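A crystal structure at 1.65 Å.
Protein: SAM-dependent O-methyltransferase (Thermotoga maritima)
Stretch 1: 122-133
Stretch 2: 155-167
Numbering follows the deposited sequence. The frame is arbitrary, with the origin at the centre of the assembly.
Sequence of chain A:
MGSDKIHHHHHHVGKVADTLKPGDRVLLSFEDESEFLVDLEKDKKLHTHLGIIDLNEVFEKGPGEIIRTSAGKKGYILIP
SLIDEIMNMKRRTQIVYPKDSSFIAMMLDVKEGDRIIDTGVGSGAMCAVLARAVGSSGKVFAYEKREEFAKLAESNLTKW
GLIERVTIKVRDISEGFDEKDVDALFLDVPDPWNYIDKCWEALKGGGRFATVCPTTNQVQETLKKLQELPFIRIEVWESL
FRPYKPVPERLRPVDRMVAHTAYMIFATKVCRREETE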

ATOM      1  N   GLY A 122     -18.074   6.317  22.401  1.00 25.09           N
ATOM      2  CA  GLY A 122     -18.910   5.945  21.259  1.00 25.93           C
ATOM      3  C   GLY A 122     -19.678   4.673  21.516  1.00 25.64           C
ATOM      4  O   GLY A 122     -20.275   4.488  22.577  1.00 26.35           O
ATOM      5  N   SER A 123     -19.618   3.762  20.550  1.00 26.26           N
ATOM      6  CA  SER A 123     -20.243   2.446  20.649  1.00 26.86           C
ATOM      7  C   SER A 123     -19.531   1.495  21.619  1.00 25.87           C
ATOM      8  O   SER A 123     -20.052   0.454  21.976  1.00 26.92           O
ATOM      9  CB  SER A 123     -20.224   1.792  19.270  1.00 27.74           C
ATOM     10  OG  SER A 123     -18.898   1.330  18.992  1.00 30.41           O
ATOM     11  N   GLY A 124     -18.321   1.854  22.047  1.00 26.20           N
ATOM     12  CA  GLY A 124     -17.545   0.996  22.916  1.00 25.89           C
ATOM     13  C   GLY A 124     -16.654   0.013  22.205  1.00 26.68           C
ATOM     14  O   GLY A 124     -16.063  -0.861  22.867  1.00 25.75           O
ATOM     15  N   ALA A 125     -16.505   0.143  20.873  1.00 26.64           N
ATOM     16  CA  ALA A 125     -15.722  -0.852  20.117  1.00 26.25           C
ATOM     17  C   ALA A 125     -14.255  -0.878  20.569  1.00 26.45           C
ATOM     18  O   ALA A 125     -13.702  -1.942  20.925  1.00 27.48           O
ATOM     19  CB  ALA A 125     -15.824  -0.606  18.616  1.00 26.06           C
ATOM     20  N   MET A 126     -13.596   0.272  20.595  1.00 25.14           N
ATOM     21  CA  MET A 126     -12.208   0.334  21.064  1.00 24.77           C
ATOM     22  C   MET A 126     -12.141   0.014  22.567  1.00 23.17           C
ATOM     23  O   MET A 126     -11.216  -0.635  23.041  1.00 24.01           O
ATOM     24  CB  MET A 126     -11.616   1.692  20.802  1.00 25.14           C
ATOM     25  CG  MET A 126     -10.300   1.953  21.411  1.00 27.98           C
ATOM     26  SD  MET A 126      -9.077   0.889  20.531  1.00 38.22           S
ATOM     27  CE  MET A 126      -7.676   1.049  21.423  1.00 41.71           C
ATOM     28  N   CYS A 127     -13.117   0.548  23.293  1.00 23.44           N
ATOM     29  CA  CYS A 127     -13.276   0.274  24.738  1.00 23.54           C
ATOM     30  C   CYS A 127     -13.232  -1.227  25.040  1.00 23.14           C
ATOM     31  O   CYS A 127     -12.500  -1.695  25.935  1.00 22.48           O
ATOM     32  CB  CYS A 127     -14.529   0.918  25.291  1.00 25.17           C
ATOM     33  SG  CYS A 127     -14.423   0.968  27.096  1.00 27.54           S
ATOM     34  N   ALA A 128     -13.955  -1.990  24.233  1.00 22.29           N
ATOM     35  CA  ALA A 128     -13.962  -3.440  24.382  1.00 23.07           C
ATOM     36  C   ALA A 128     -12.608  -4.079  24.203  1.00 22.66           C
ATOM     37  O   ALA A 128     -12.253  -5.017  24.938  1.00 22.91           O
ATOM     38  CB  ALA A 128     -14.973  -4.039  23.391  1.00 23.12           C
ATOM     39  N   VAL A 129     -11.855  -3.621  23.206  1.00 22.25           N
ATOM     40  CA  VAL A 129     -10.530  -4.155  22.963  1.00 22.78           C
ATOM     41  C   VAL A 129      -9.620  -3.901  24.184  1.00 23.21           C
ATOM     42  O   VAL A 129      -8.857  -4.785  24.648  1.00 22.83           O
ATOM     43  CB  VAL A 129      -9.910  -3.534  21.680  1.00 23.38           C
ATOM     44  CG1 VAL A 129      -8.471  -3.925  21.516  1.00 25.91           C
ATOM     45  CG2 VAL A 129     -10.741  -3.972  20.482  1.00 25.24           C
ATOM     46  N   LEU A 130      -9.682  -2.677  24.701  1.00 22.57           N
ATOM     47  CA  LEU A 130      -8.900  -2.301  25.869  1.00 23.01           C
ATOM     48  C   LEU A 130      -9.335  -3.142  27.077  1.00 22.90           C
ATOM     49  O   LEU A 130      -8.486  -3.569  27.858  1.00 23.09           O
ATOM     50  CB  LEU A 130      -9.091  -0.793  26.151  1.00 22.84           C
ATOM     51  CG  LEU A 130      -8.543   0.142  25.043  1.00 23.88           C
ATOM     52  CD1 LEU A 130      -8.966   1.598  25.317  1.00 25.16           C
ATOM     53  CD2 LEU A 130      -7.026   0.031  24.884  1.00 25.91           C
ATOM     54  N   ALA A 131     -10.645  -3.315  27.240  1.00 22.99           N
ATOM     55  CA  ALA A 131     -11.197  -4.112  28.373  1.00 23.13           C
ATOM     56  C   ALA A 131     -10.668  -5.551  28.333  1.00 22.95           C
ATOM     57  O   ALA A 131     -10.297  -6.102  29.360  1.00 22.73           O
ATOM     58  CB  ALA A 131     -12.700  -4.119  28.347  1.00 24.31           C
ATOM     59  N   ARG A 132     -10.645  -6.173  27.158  1.00 22.12           N
ATOM     60  CA  ARG A 132     -10.095  -7.526  27.057  1.00 22.76           C
ATOM     61  C   ARG A 132      -8.643  -7.526  27.497  1.00 22.82           C
ATOM     62  O   ARG A 132      -8.208  -8.434  28.247  1.00 23.33           O
ATOM     63  CB  ARG A 132     -10.208  -8.067  25.645  1.00 22.49           C
ATOM     64  CG  ARG A 132     -11.576  -8.534  25.307  1.00 25.93           C
ATOM     65  CD  ARG A 132     -11.567  -9.377  24.069  1.00 27.07           C
ATOM     66  NE  ARG A 132     -12.818 -10.084  23.917  1.00 25.35           N
ATOM     67  CZ  ARG A 132     -13.099 -10.822  22.844  1.00 25.55           C
ATOM     68  NH1 ARG A 132     -12.222 -10.933  21.879  1.00 27.33           N
ATOM     69  NH2 ARG A 132     -14.246 -11.455  22.777  1.00 28.61           N
ATOM     70  N   ALA A 133      -7.889  -6.519  27.073  1.00 21.68           N
ATOM     71  CA  ALA A 133      -6.474  -6.467  27.345  1.00 22.24           C
ATOM     72  C   ALA A 133      -6.073  -6.198  28.801  1.00 22.70           C
ATOM     73  O   ALA A 133      -4.986  -6.602  29.211  1.00 23.37           O
ATOM     74  CB  ALA A 133      -5.796  -5.445  26.442  1.00 22.51           C
ATOM     75  N   SER A 155     -24.470  -0.913  27.175  1.00 26.97           N
ATOM     76  CA  SER A 155     -25.268  -2.046  26.651  1.00 27.54           C
ATOM     77  C   SER A 155     -24.380  -3.036  25.879  1.00 27.28           C
ATOM     78  O   SER A 155     -24.384  -4.237  26.160  1.00 27.27           O
ATOM     79  CB  SER A 155     -26.374  -1.553  25.721  1.00 28.68           C
ATOM     80  OG  SER A 155     -27.105  -2.677  25.200  1.00 31.65           O
ATOM     81  N   ASN A 156     -23.585  -2.506  24.959  1.00 27.79           N
ATOM     82  CA  ASN A 156     -22.643  -3.341  24.177  1.00 27.55           C
ATOM     83  C   ASN A 156     -21.651  -4.082  25.049  1.00 27.46           C
ATOM     84  O   ASN A 156     -21.503  -5.302  24.934  1.00 27.38           O
ATOM     85  CB  ASN A 156     -21.910  -2.489  23.145  1.00 28.92           C
ATOM     86  CG  ASN A 156     -22.776  -2.081  21.969  1.00 30.38           C
ATOM     87  OD1 ASN A 156     -23.804  -2.714  21.677  1.00 31.57           O
ATOM     88  ND2 ASN A 156     -22.379  -1.007  21.288  1.00 30.10           N
ATOM     89  N   LEU A 157     -20.929  -3.357  25.925  1.00 25.91           N
ATOM     90  CA  LEU A 157     -19.967  -3.985  26.815  1.00 25.92           C
ATOM     91  C   LEU A 157     -20.597  -5.056  27.696  1.00 26.44           C
ATOM     92  O   LEU A 157     -19.962  -6.036  27.999  1.00 26.30           O
ATOM     93  CB  LEU A 157     -19.205  -2.954  27.663  1.00 26.02           C
ATOM     94  CG  LEU A 157     -18.289  -2.067  26.817  1.00 25.57           C
ATOM     95  CD1 LEU A 157     -17.976  -0.779  27.586  1.00 27.19           C
ATOM     96  CD2 LEU A 157     -16.978  -2.727  26.416  1.00 26.84           C
ATOM     97  N   THR A 158     -21.839  -4.855  28.119  1.00 27.18           N
ATOM     98  CA  THR A 158     -22.534  -5.867  28.926  1.00 28.42           C
ATOM     99  C   THR A 158     -22.777  -7.161  28.100  1.00 29.87           C
ATOM    100  O   THR A 158     -22.435  -8.278  28.537  1.00 29.90           O
ATOM    101  CB  THR A 158     -23.845  -5.273  29.468  1.00 29.22           C
ATOM    102  OG1 THR A 158     -23.545  -4.184  30.368  1.00 27.44           O
ATOM    103  CG2 THR A 158     -24.594  -6.285  30.298  1.00 31.28           C
ATOM    104  N   LYS A 159     -23.318  -6.976  26.903  1.00 31.28           N
ATOM    105  CA  LYS A 159     -23.565  -8.064  25.952  1.00 33.03           C
ATOM    106  C   LYS A 159     -22.261  -8.805  25.634  1.00 32.82           C
ATOM    107  O   LYS A 159     -22.279 -10.013  25.446  1.00 33.35           O
ATOM    108  CB  LYS A 159     -24.169  -7.533  24.644  1.00 33.33           C
ATOM    109  CG  LYS A 159     -25.580  -6.977  24.711  1.00 38.18           C
ATOM    110  CD  LYS A 159     -25.994  -6.396  23.341  1.00 42.57           C
ATOM    111  CE  LYS A 159     -27.409  -5.779  23.355  1.00 45.36           C
ATOM    112  NZ  LYS A 159     -27.729  -5.039  22.084  1.00 46.41           N
ATOM    113  N   TRP A 160     -21.131  -8.082  25.601  1.00 31.45           N
ATOM    114  CA  TRP A 160     -19.861  -8.648  25.172  1.00 31.18           C
ATOM    115  C   TRP A 160     -19.051  -9.209  26.337  1.00 31.47           C
ATOM    116  O   TRP A 160     -17.913  -9.644  26.136  1.00 32.65           O
ATOM    117  CB  TRP A 160     -19.015  -7.632  24.375  1.00 30.56           C
ATOM    118  CG  TRP A 160     -19.675  -7.087  23.161  1.00 28.80           C
ATOM    119  CD1 TRP A 160     -20.723  -7.645  22.452  1.00 28.77           C
ATOM    120  CD2 TRP A 160     -19.372  -5.856  22.512  1.00 27.70           C
ATOM    121  NE1 TRP A 160     -21.085  -6.825  21.414  1.00 28.59           N
ATOM    122  CE2 TRP A 160     -20.270  -5.713  21.426  1.00 28.87           C
ATOM    123  CE3 TRP A 160     -18.436  -4.829  22.748  1.00 27.55           C
ATOM    124  CZ2 TRP A 160     -20.257  -4.608  20.576  1.00 26.89           C
ATOM    125  CZ3 TRP A 160     -18.429  -3.721  21.896  1.00 25.38           C
ATOM    126  CH2 TRP A 160     -19.323  -3.625  20.824  1.00 28.71           C
ATOM    127  N   GLY A 161     -19.633  -9.189  27.543  1.00 31.49           N
ATOM    128  CA  GLY A 161     -19.029  -9.806  28.729  1.00 31.64           C
ATOM    129  C   GLY A 161     -17.866  -9.045  29.332  1.00 30.85           C
ATOM    130  O   GLY A 161     -17.004  -9.619  30.016  1.00 31.86           O
ATOM    131  N   LEU A 162     -17.855  -7.746  29.096  1.00 29.37           N
ATOM    132  CA  LEU A 162     -16.722  -6.901  29.479  1.00 28.14           C
ATOM    133  C   LEU A 162     -17.057  -5.729  30.416  1.00 27.45           C
ATOM    134  O   LEU A 162     -16.161  -5.030  30.902  1.00 26.94           O
ATOM    135  CB  LEU A 162     -16.091  -6.376  28.205  1.00 28.24           C
ATOM    136  CG  LEU A 162     -15.442  -7.477  27.342  1.00 27.46           C
ATOM    137  CD1 LEU A 162     -15.202  -6.912  25.934  1.00 27.77           C
ATOM    138  CD2 LEU A 162     -14.169  -7.982  27.980  1.00 28.20           C
ATOM    139  N   ILE A 163     -18.325  -5.530  30.733  1.00 26.77           N
ATOM    140  CA  ILE A 163     -18.705  -4.349  31.542  1.00 26.78           C
ATOM    141  C   ILE A 163     -18.081  -4.274  32.933  1.00 26.41           C
ATOM    142  O   ILE A 163     -17.820  -3.179  33.441  1.00 26.77           O
ATOM    143  CB  ILE A 163     -20.235  -4.219  31.608  1.00 27.03           C
ATOM    144  CG1 ILE A 163     -20.637  -2.856  32.181  1.00 25.58           C
ATOM    145  CG2 ILE A 163     -20.842  -5.345  32.448  1.00 27.69           C
ATOM    146  CD1 ILE A 163     -20.197  -1.698  31.360  1.00 26.87           C
ATOM    147  N   GLU A 164     -17.821  -5.418  33.565  1.00 26.04           N
ATOM    148  CA  GLU A 164     -17.169  -5.441  34.866  1.00 27.21           C
ATOM    149  C   GLU A 164     -15.778  -4.813  34.847  1.00 26.06           C
ATOM    150  O   GLU A 164     -15.260  -4.427  35.893  1.00 26.75           O
ATOM    151  CB  GLU A 164     -17.061  -6.869  35.399  1.00 29.33           C
ATOM    152  CG  GLU A 164     -18.394  -7.514  35.717  1.00 34.13           C
ATOM    153  CD  GLU A 164     -19.147  -8.032  34.511  1.00 41.76           C
ATOM    154  OE1 GLU A 164     -18.566  -8.098  33.384  1.00 46.78           O
ATOM    155  OE2 GLU A 164     -20.351  -8.392  34.711  1.00 48.16           O
ATOM    156  N   ARG A 165     -15.182  -4.694  33.658  1.00 25.01           N
ATOM    157  CA  ARG A 165     -13.831  -4.150  33.520  1.00 24.16           C
ATOM    158  C   ARG A 165     -13.795  -2.679  33.119  1.00 23.94           C
ATOM    159  O   ARG A 165     -12.711  -2.101  33.003  1.00 24.07           O
ATOM    160  CB  ARG A 165     -13.058  -4.952  32.473  1.00 23.74           C
ATOM    161  CG  ARG A 165     -12.954  -6.433  32.751  1.00 24.02           C
ATOM    162  CD  ARG A 165     -12.196  -7.143  31.692  1.00 24.75           C
ATOM    163  NE  ARG A 165     -12.072  -8.568  31.995  1.00 27.04           N
ATOM    164  CZ  ARG A 165     -11.214  -9.376  31.392  1.00 27.11           C
ATOM    165  NH1 ARG A 165     -10.413  -8.914  30.435  1.00 24.59           N
ATOM    166  NH2 ARG A 165     -11.161 -10.645  31.767  1.00 25.97           N
ATOM    167  N   VAL A 166     -14.961  -2.049  32.992  1.00 23.37           N
ATOM    168  CA  VAL A 166     -15.056  -0.702  32.472  1.00 23.57           C
ATOM    169  C   VAL A 166     -15.925   0.138  33.382  1.00 22.98           C
ATOM    170  O   VAL A 166     -17.054  -0.235  33.703  1.00 23.45           O
ATOM    171  CB  VAL A 166     -15.647  -0.665  31.042  1.00 23.20           C
ATOM    172  CG1 VAL A 166     -15.662   0.736  30.481  1.00 23.13           C
ATOM    173  CG2 VAL A 166     -14.838  -1.599  30.125  1.00 23.89           C
ATOM    174  N   THR A 167     -15.369   1.257  33.830  1.00 22.12           N
ATOM    175  CA  THR A 167     -16.102   2.272  34.575  1.00 22.58           C
ATOM    176  C   THR A 167     -16.443   3.393  33.604  1.00 21.86           C
ATOM    177  O   THR A 167     -15.595   4.218  33.258  1.00 21.67           O
ATOM    178  CB  THR A 167     -15.251   2.787  35.749  1.00 23.66           C
ATOM    179  OG1 THR A 167     -14.936   1.702  36.633  1.00 26.40           O
ATOM    180  CG2 THR A 167     -15.997   3.809  36.600  1.00 24.79           C
TER
HETATM  181  O   HOH W   1     -15.214 -10.660  25.553  1.00 26.46           O

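The first stretch enters its helix through a short loop, and the contact begins there, before the first helical turn. Ser-123 offers its backbone carbonyl to the second stretch: Asn-156 ND2 donates to Ser-123 O at 2.8 Å, with an almost straight N-H...O angle of 176°. A carboxamide suits this place because its NH2 group can satisfy a buried carbonyl without bringing in a charge. The serine side chain turns to its own backbone, where Ser-123 OG accepts from Ala-125 N at 3.3 Å.

Gly-124 occupies the N-cap position. Its phi of 89° and psi of 9° would jam a CB against the preceding carbonyl oxygen, and glycine therefore suits the backbone. Such a CB would also point toward the second stretch, but there, 3.8 Å from Leu-157 CG, it would only make a normal contact. The Gly-124 carbonyl accepts from Ala-128 N in the first helical turn and also meets the edge of the indole, with Gly-124 O 3.8 Å from Trp-160 CZ3.

From here the helix presents small residues to larger ones. Cys-127 points toward the second stretch, and its sulfur touches two aliphatic side chains, with Cys-127 SG 3.6 Å from Val-166 CG1 and 4.0 Å from Leu-157 CD1. Ala-128 follows. Its methyl meets three bulky neighbours: Ala-128 CB lies 3.6 Å from Trp-160 CE3, 3.8 Å from Leu-162 CD1 and 3.9 Å from Leu-157 CD2. So short a side chain lets the backbones approach, and the CA atoms of Ala-128 and Leu-157 are 6.5 Å apart.

One turn on, Ala-131 points toward the second stretch and has the largest area covered by it. Ala-131 CB packs 3.8 Å from Val-166 CG2 and 4.1 Å from Leu-162 CB, while its CA comes within 5.8 Å of Arg-165 CA. The carbonyl is used as well: Arg-165 NH1 donates to Ala-131 O at 3.0 Å and 169°. The long, extended arginine reaches the carbonyls of this helix with the edge of its guanidinium, and Arg-132 O also lies 3.1 Å from Arg-165 NH1.

Arg-132 has its CA-to-CB bond directed away, yet its flexible chain returns to the contact. The aliphatic part packs against leucine, with Arg-132 CG 3.8 Å from Leu-162 CD2, while the polar end finds water: Arg-132 NE donates to water 1 at 3.0 Å, and that water donates to Trp-160 O at 2.9 Å. Arginine thus combines a greasy stem with a hydrogen-bonding head, linking the stretches through solvent.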